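Local coordinates for protein beta-xylanase (Caldicellulosiruptor kristjanssonii, PDB 7NWN) that probably degrades xylan as part of a multimodular xylanase-glucuronoyl esterase, this portion being a family 9 carbohydrate-binding module that holds calcium ions, at residues Y89-F102 with T160-D172. Numbering follows the deposited sequence.
With CA (calcium ion), chain Q; CA (calcium ion), chain S.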
loop_
_atom_site.group_PDB
_atom_site.type_symbol
_atom_site.label_atom_id
_atom_site.label_comp_id
_atom_site.label_asym_id
_atom_site.label_seq_id
_atom_site.Cartn_x
_atom_site.Cartn_y
_atom_site.Cartn_z
ATOM N N TYR A 89 -2.272 13.519 -6.831
ATOM C CA TYR A 89 -2.538 12.291 -7.559
ATOM C C TYR A 89 -2.149 12.460 -9.033
ATOM O O TYR A 89 -2.223 11.478 -9.774
ATOM C CB TYR A 89 -3.984 11.817 -7.471
ATOM C CG TYR A 89 -4.999 12.790 -8.032
ATOM C CD1 TYR A 89 -5.304 12.824 -9.399
ATOM C CD2 TYR A 89 -5.689 13.643 -7.180
ATOM C CE1 TYR A 89 -6.252 13.702 -9.901
ATOM C CE2 TYR A 89 -6.643 14.520 -7.668
ATOM C CZ TYR A 89 -6.920 14.553 -9.028
ATOM O OH TYR A 89 -7.872 15.410 -9.509
ATOM N N GLN A 90 -1.730 13.681 -9.421
ATOM C CA GLN A 90 -1.207 13.884 -10.779
ATOM C C GLN A 90 0.323 13.734 -10.837
ATOM O O GLN A 90 0.954 14.153 -11.809
ATOM C CB GLN A 90 -1.689 15.224 -11.355
ATOM C CG GLN A 90 -3.206 15.256 -11.528
ATOM C CD GLN A 90 -3.583 15.589 -12.953
ATOM O OE1 GLN A 90 -3.239 14.896 -13.915
ATOM N NE2 GLN A 90 -4.243 16.723 -13.095
ATOM N N GLN A 91 0.929 13.171 -9.782
ATOM C CA GLN A 91 2.348 12.823 -9.753
ATOM C C GLN A 91 2.469 11.300 -9.724
ATOM O O GLN A 91 1.590 10.600 -9.205
ATOM C CB GLN A 91 3.003 13.429 -8.511
ATOM C CG GLN A 91 2.637 14.891 -8.258
ATOM C CD GLN A 91 3.064 15.366 -6.887
ATOM O OE1 GLN A 91 3.515 14.589 -6.051
ATOM N NE2 GLN A 91 2.923 16.664 -6.620
ATOM N N ASP A 92 3.611 10.798 -10.188
ATOM C CA ASP A 92 3.858 9.370 -10.089
ATOM C C ASP A 92 3.928 9.013 -8.593
ATOM O O ASP A 92 4.751 9.563 -7.891
ATOM C CB ASP A 92 5.187 9.026 -10.742
ATOM C CG ASP A 92 5.102 8.908 -12.262
ATOM O OD1 ASP A 92 4.236 8.172 -12.766
ATOM O OD2 ASP A 92 5.892 9.552 -12.924
ATOM N N SER A 93 3.035 8.140 -8.132
ATOM C CA SER A 93 2.762 7.996 -6.713
ATOM C C SER A 93 2.030 6.674 -6.525
ATOM O O SER A 93 1.536 6.095 -7.500
ATOM C CB SER A 93 1.981 9.196 -6.165
ATOM O OG SER A 93 0.780 9.366 -6.871
ATOM N N VAL A 94 2.048 6.165 -5.292
ATOM C CA VAL A 94 1.225 5.015 -4.967
ATOM C C VAL A 94 0.228 5.436 -3.874
ATOM O O VAL A 94 0.517 6.321 -3.099
ATOM C CB VAL A 94 2.042 3.773 -4.544
ATOM C CG1 VAL A 94 3.087 3.351 -5.571
ATOM C CG2 VAL A 94 2.636 3.923 -3.182
ATOM N N GLU A 95 -0.949 4.802 -3.829
ATOM C CA GLU A 95 -1.936 5.133 -2.804
ATOM C C GLU A 95 -2.355 3.831 -2.127
ATOM O O GLU A 95 -2.425 2.775 -2.774
ATOM C CB GLU A 95 -3.187 5.694 -3.472
ATOM C CG GLU A 95 -2.933 7.013 -4.200
ATOM C CD GLU A 95 -4.145 7.696 -4.774
ATOM O OE1 GLU A 95 -5.284 7.217 -4.536
ATOM O OE2 GLU A 95 -3.965 8.706 -5.468
ATOM N N ILE A 96 -2.582 3.940 -0.813
ATOM C CA ILE A 96 -2.930 2.809 0.039
ATOM C C ILE A 96 -4.220 3.216 0.746
ATOM O O ILE A 96 -4.284 4.299 1.294
ATOM C CB ILE A 96 -1.784 2.483 1.041
ATOM C CG1 ILE A 96 -0.535 2.017 0.263
ATOM C CG2 ILE A 96 -2.194 1.384 2.046
ATOM C CD1 ILE A 96 0.740 2.244 1.059
ATOM N N PHE A 97 -5.208 2.332 0.698
ATOM C CA PHE A 97 -6.502 2.529 1.329
ATOM C C PHE A 97 -6.693 1.414 2.359
ATOM O O PHE A 97 -6.372 0.268 2.050
ATOM C CB PHE A 97 -7.579 2.360 0.253
ATOM C CG PHE A 97 -7.466 3.226 -0.995
ATOM C CD1 PHE A 97 -6.545 2.929 -1.996
ATOM C CD2 PHE A 97 -8.322 4.313 -1.178
ATOM C CE1 PHE A 97 -6.502 3.672 -3.171
ATOM C CE2 PHE A 97 -8.295 5.065 -2.355
ATOM C CZ PHE A 97 -7.382 4.739 -3.346
ATOM N N LEU A 98 -7.229 1.756 3.542
ATOM C CA LEU A 98 -7.503 0.757 4.570
ATOM C C LEU A 98 -8.860 1.033 5.243
ATOM O O LEU A 98 -9.148 2.170 5.638
ATOM C CB LEU A 98 -6.380 0.793 5.613
ATOM C CG LEU A 98 -6.293 -0.431 6.539
ATOM C CD1 LEU A 98 -5.897 -1.688 5.772
ATOM C CD2 LEU A 98 -5.316 -0.142 7.688
ATOM N N ASP A 99 -9.680 -0.024 5.354
ATOM C CA ASP A 99 -10.907 -0.007 6.154
ATOM C C ASP A 99 -10.614 -0.935 7.335
ATOM O O ASP A 99 -10.745 -2.157 7.197
ATOM C CB ASP A 99 -12.081 -0.492 5.294
ATOM C CG ASP A 99 -13.430 -0.797 5.998
ATOM O OD1 ASP A 99 -13.632 -0.422 7.188
ATOM O OD2 ASP A 99 -14.251 -1.463 5.335
ATOM N N GLU A 100 -10.113 -0.325 8.414
ATOM C CA GLU A 100 -9.474 -1.055 9.506
ATOM C C GLU A 100 -10.513 -1.872 10.277
ATOM O O GLU A 100 -10.231 -3.005 10.647
ATOM C CB GLU A 100 -8.756 -0.082 10.446
ATOM C CG GLU A 100 -7.791 -0.764 11.395
ATOM C CD GLU A 100 -7.034 0.163 12.330
ATOM O OE1 GLU A 100 -7.167 1.391 12.219
ATOM O OE2 GLU A 100 -6.293 -0.351 13.157
ATOM N N ASN A 101 -11.717 -1.315 10.494
ATOM C CA ASN A 101 -12.749 -2.061 11.217
ATOM C C ASN A 101 -13.512 -3.003 10.291
ATOM O O ASN A 101 -14.320 -3.770 10.768
ATOM C CB ASN A 101 -13.742 -1.158 11.961
ATOM C CG ASN A 101 -13.085 -0.224 12.960
ATOM O OD1 ASN A 101 -12.010 -0.492 13.505
ATOM N ND2 ASN A 101 -13.702 0.920 13.188
ATOM N N PHE A 102 -13.275 -2.960 8.975
ATOM C CA PHE A 102 -14.022 -3.778 8.023
ATOM C C PHE A 102 -15.540 -3.510 8.055
ATOM O O PHE A 102 -16.331 -4.429 7.857
ATOM C CB PHE A 102 -13.716 -5.257 8.225
ATOM C CG PHE A 102 -14.059 -6.132 7.049
ATOM C CD1 PHE A 102 -13.680 -5.797 5.762
ATOM C CD2 PHE A 102 -14.752 -7.325 7.228
ATOM C CE1 PHE A 102 -14.001 -6.610 4.679
ATOM C CE2 PHE A 102 -15.036 -8.153 6.150
ATOM C CZ PHE A 102 -14.672 -7.795 4.872
ATOM N N THR A 160 -8.037 -11.552 11.749
ATOM C CA THR A 160 -8.480 -10.197 11.439
ATOM C C THR A 160 -8.675 -10.003 9.937
ATOM O O THR A 160 -7.861 -10.476 9.127
ATOM C CB THR A 160 -7.521 -9.122 11.946
ATOM O OG1 THR A 160 -7.493 -9.315 13.354
ATOM C CG2 THR A 160 -7.967 -7.698 11.639
ATOM N N ILE A 161 -9.797 -9.352 9.566
ATOM C CA ILE A 161 -10.022 -8.984 8.172
ATOM C C ILE A 161 -10.131 -7.472 8.114
ATOM O O ILE A 161 -10.834 -6.879 8.945
ATOM C CB ILE A 161 -11.228 -9.683 7.510
ATOM C CG1 ILE A 161 -11.056 -11.200 7.521
ATOM C CG2 ILE A 161 -11.456 -9.188 6.084
ATOM C CD1 ILE A 161 -12.287 -11.960 7.090
ATOM N N MET A 162 -9.406 -6.880 7.139
ATOM C CA MET A 162 -9.561 -5.457 6.852
ATOM C C MET A 162 -9.895 -5.260 5.369
ATOM O O MET A 162 -9.618 -6.122 4.538
ATOM C CB MET A 162 -8.313 -4.660 7.244
ATOM C CG MET A 162 -8.069 -4.702 8.737
ATOM S SD MET A 162 -6.535 -3.895 9.305
ATOM C CE MET A 162 -5.316 -5.023 8.662
ATOM N N GLY A 163 -10.562 -4.139 5.063
ATOM C CA GLY A 163 -10.642 -3.737 3.671
ATOM C C GLY A 163 -9.328 -3.045 3.274
ATOM O O GLY A 163 -8.739 -2.311 4.075
ATOM N N PHE A 164 -8.905 -3.276 2.033
ATOM C CA PHE A 164 -7.650 -2.721 1.555
ATOM C C PHE A 164 -7.795 -2.431 0.064
ATOM O O PHE A 164 -8.345 -3.256 -0.661
ATOM C CB PHE A 164 -6.550 -3.763 1.822
ATOM C CG PHE A 164 -5.195 -3.431 1.262
ATOM C CD1 PHE A 164 -4.348 -2.579 1.960
ATOM C CD2 PHE A 164 -4.798 -3.938 0.042
ATOM C CE1 PHE A 164 -3.116 -2.246 1.420
ATOM C CE2 PHE A 164 -3.573 -3.565 -0.506
ATOM C CZ PHE A 164 -2.737 -2.752 0.202
ATOM N N GLU A 165 -7.154 -1.352 -0.403
ATOM C CA GLU A 165 -6.923 -1.137 -1.830
ATOM C C GLU A 165 -5.492 -0.590 -2.020
ATOM O O GLU A 165 -4.946 0.024 -1.110
ATOM C CB GLU A 165 -8.020 -0.209 -2.413
ATOM C CG GLU A 165 -7.847 0.236 -3.881
ATOM C CD GLU A 165 -7.802 -0.840 -4.959
ATOM O OE1 GLU A 165 -7.203 -1.942 -4.742
ATOM O OE2 GLU A 165 -8.362 -0.597 -6.057
ATOM N N PHE A 166 -4.935 -0.843 -3.213
ATOM C CA PHE A 166 -3.653 -0.358 -3.698
ATOM C C PHE A 166 -3.871 0.262 -5.092
ATOM O O PHE A 166 -4.500 -0.344 -5.955
ATOM C CB PHE A 166 -2.651 -1.520 -3.752
ATOM C CG PHE A 166 -1.279 -1.109 -4.223
ATOM C CD1 PHE A 166 -0.390 -0.444 -3.383
ATOM C CD2 PHE A 166 -0.913 -1.331 -5.551
ATOM C CE1 PHE A 166 0.846 -0.033 -3.862
ATOM C CE2 PHE A 166 0.321 -0.910 -6.022
ATOM C CZ PHE A 166 1.190 -0.260 -5.170
ATOM N N GLN A 167 -3.299 1.448 -5.307
ATOM C CA GLN A 167 -3.347 2.142 -6.590
ATOM C C GLN A 167 -1.976 2.764 -6.931
ATOM O O GLN A 167 -1.288 3.303 -6.069
ATOM C CB GLN A 167 -4.358 3.289 -6.505
ATOM C CG GLN A 167 -4.661 3.906 -7.873
ATOM C CD GLN A 167 -5.797 4.897 -7.726
ATOM O OE1 GLN A 167 -6.929 4.553 -7.351
ATOM N NE2 GLN A 167 -5.485 6.147 -7.999
ATOM N N VAL A 168 -1.634 2.730 -8.231
ATOM C CA VAL A 168 -0.512 3.491 -8.741
ATOM C C VAL A 168 -1.091 4.573 -9.641
ATOM O O VAL A 168 -1.883 4.260 -10.517
ATOM C CB VAL A 168 0.391 2.567 -9.566
ATOM C CG1 VAL A 168 1.493 3.320 -10.331
ATOM C CG2 VAL A 168 0.961 1.448 -8.697
ATOM N N ASN A 169 -0.634 5.800 -9.457
ATOM C CA ASN A 169 -0.860 6.900 -10.394
ATOM C C ASN A 169 0.375 7.023 -11.295
ATOM O O ASN A 169 1.497 7.184 -10.792
ATOM C CB ASN A 169 -1.006 8.187 -9.607
ATOM C CG ASN A 169 -2.192 8.093 -8.651
ATOM O OD1 ASN A 169 -3.269 7.607 -9.027
ATOM N ND2 ASN A 169 -2.022 8.596 -7.435
ATOM N N GLU A 170 0.151 6.913 -12.609
ATOM C CA GLU A 170 1.206 7.106 -13.579
ATOM C C GLU A 170 1.075 8.457 -14.268
ATOM O O GLU A 170 0.067 8.701 -14.940
ATOM C CB GLU A 170 1.217 6.094 -14.710
ATOM C CG GLU A 170 2.471 6.444 -15.554
ATOM C CD GLU A 170 2.382 5.903 -16.945
ATOM O OE1 GLU A 170 1.493 5.020 -17.197
ATOM O OE2 GLU A 170 3.186 6.357 -17.751
ATOM N N ALA A 171 2.109 9.290 -14.108
ATOM C CA ALA A 171 2.181 10.601 -14.739
ATOM C C ALA A 171 3.189 10.552 -15.880
ATOM O O ALA A 171 4.120 9.771 -15.801
ATOM C CB ALA A 171 2.572 11.675 -13.769
ATOM N N ASP A 172 3.067 11.441 -16.880
ATOM C CA ASP A 172 4.031 11.442 -17.987
ATOM C C ASP A 172 4.813 12.757 -17.991
ATOM O O ASP A 172 4.651 13.576 -17.074
ATOM C CB ASP A 172 3.341 11.100 -19.313
ATOM C CG ASP A 172 2.457 12.228 -19.853
ATOM O OD1 ASP A 172 2.310 13.319 -19.190
ATOM O OD2 ASP A 172 1.912 12.005 -20.936
HETATM CA CA CA Q . 5.528 8.050 -14.981
HETATM CA CA CA S . -14.077 1.431 8.193
HETATM O O HOH W 1 -11.116 -5.387 11.354
HETATM O O HOH W 2 5.359 7.461 -17.497
HETATM O O HOH W 3 -15.659 1.675 6.261
#
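The side chains of Asn-169 and Glu-95 cross at about a right angle, with amide and carboxylate planes 74° apart. Asn-169 ND2 gives both hydrogens within the amide plane, one to Glu-95 OE2 at 2.8 Å, reached from above the carboxylate plane, the other to Ser-93 OG at 3.0 Å. Ser-93 OG in turn donates to the backbone oxygen of Gln-91, while Asn-169 OD1 accepts from NE2 of Gln-167, so both ends of the amide are held and its rotation is fixed. Outside the pair the Glu-95 carboxylate also meets His-114, and OE2 forms a salt bridge with Arg-116; these neighbours would probably help keep it charged. An alanine in place of Asn-169 is likely to leave Ser-93 OG and Glu-95 OE2 without their shared donor and Gln-167 NE2 without the acceptor described here.

Farther along the same face, Phe-97 runs beside Glu-165, its CD1 3.5 Å from Glu-165 CB, and Gln-167 CB meets the ring at its edge. The opposite face is apolar: Phe-166 CE1 lies 4.0 Å from Val-94 CB, and Ile-96 CG2 approaches Phe-164 CE1 at 3.8 Å. Past the last bridge, Phe-102 has CG anti to its own N (chi1 -161°), which brings one ring face over Ile-161; Ile-161 CG2 sits 3.7 Å from the ring centroid in a CH-pi contact.

Calcium ions flank the pair. Asp-92, also held by Asn-82, grips one with both carboxylate oxygens, joined by the carbonyl of Ala-171, whose N donates to Asp-92 OD1 at 2.8 Å; Asp-78 and Val-80 add further ligands. Asp-99, partnered by Arg-104, binds another through OD1 with Asp-103, Asp-111 and Asp-112. Ser-93, Glu-95, Phe-97 and Asp-99 form hydrogen-bonded pairs with Asn-169, Gln-167, Glu-165 and Gly-163, an antiparallel ladder in the calcium-bearing beta-sandwich characteristic of family 9 carbohydrate-binding modules.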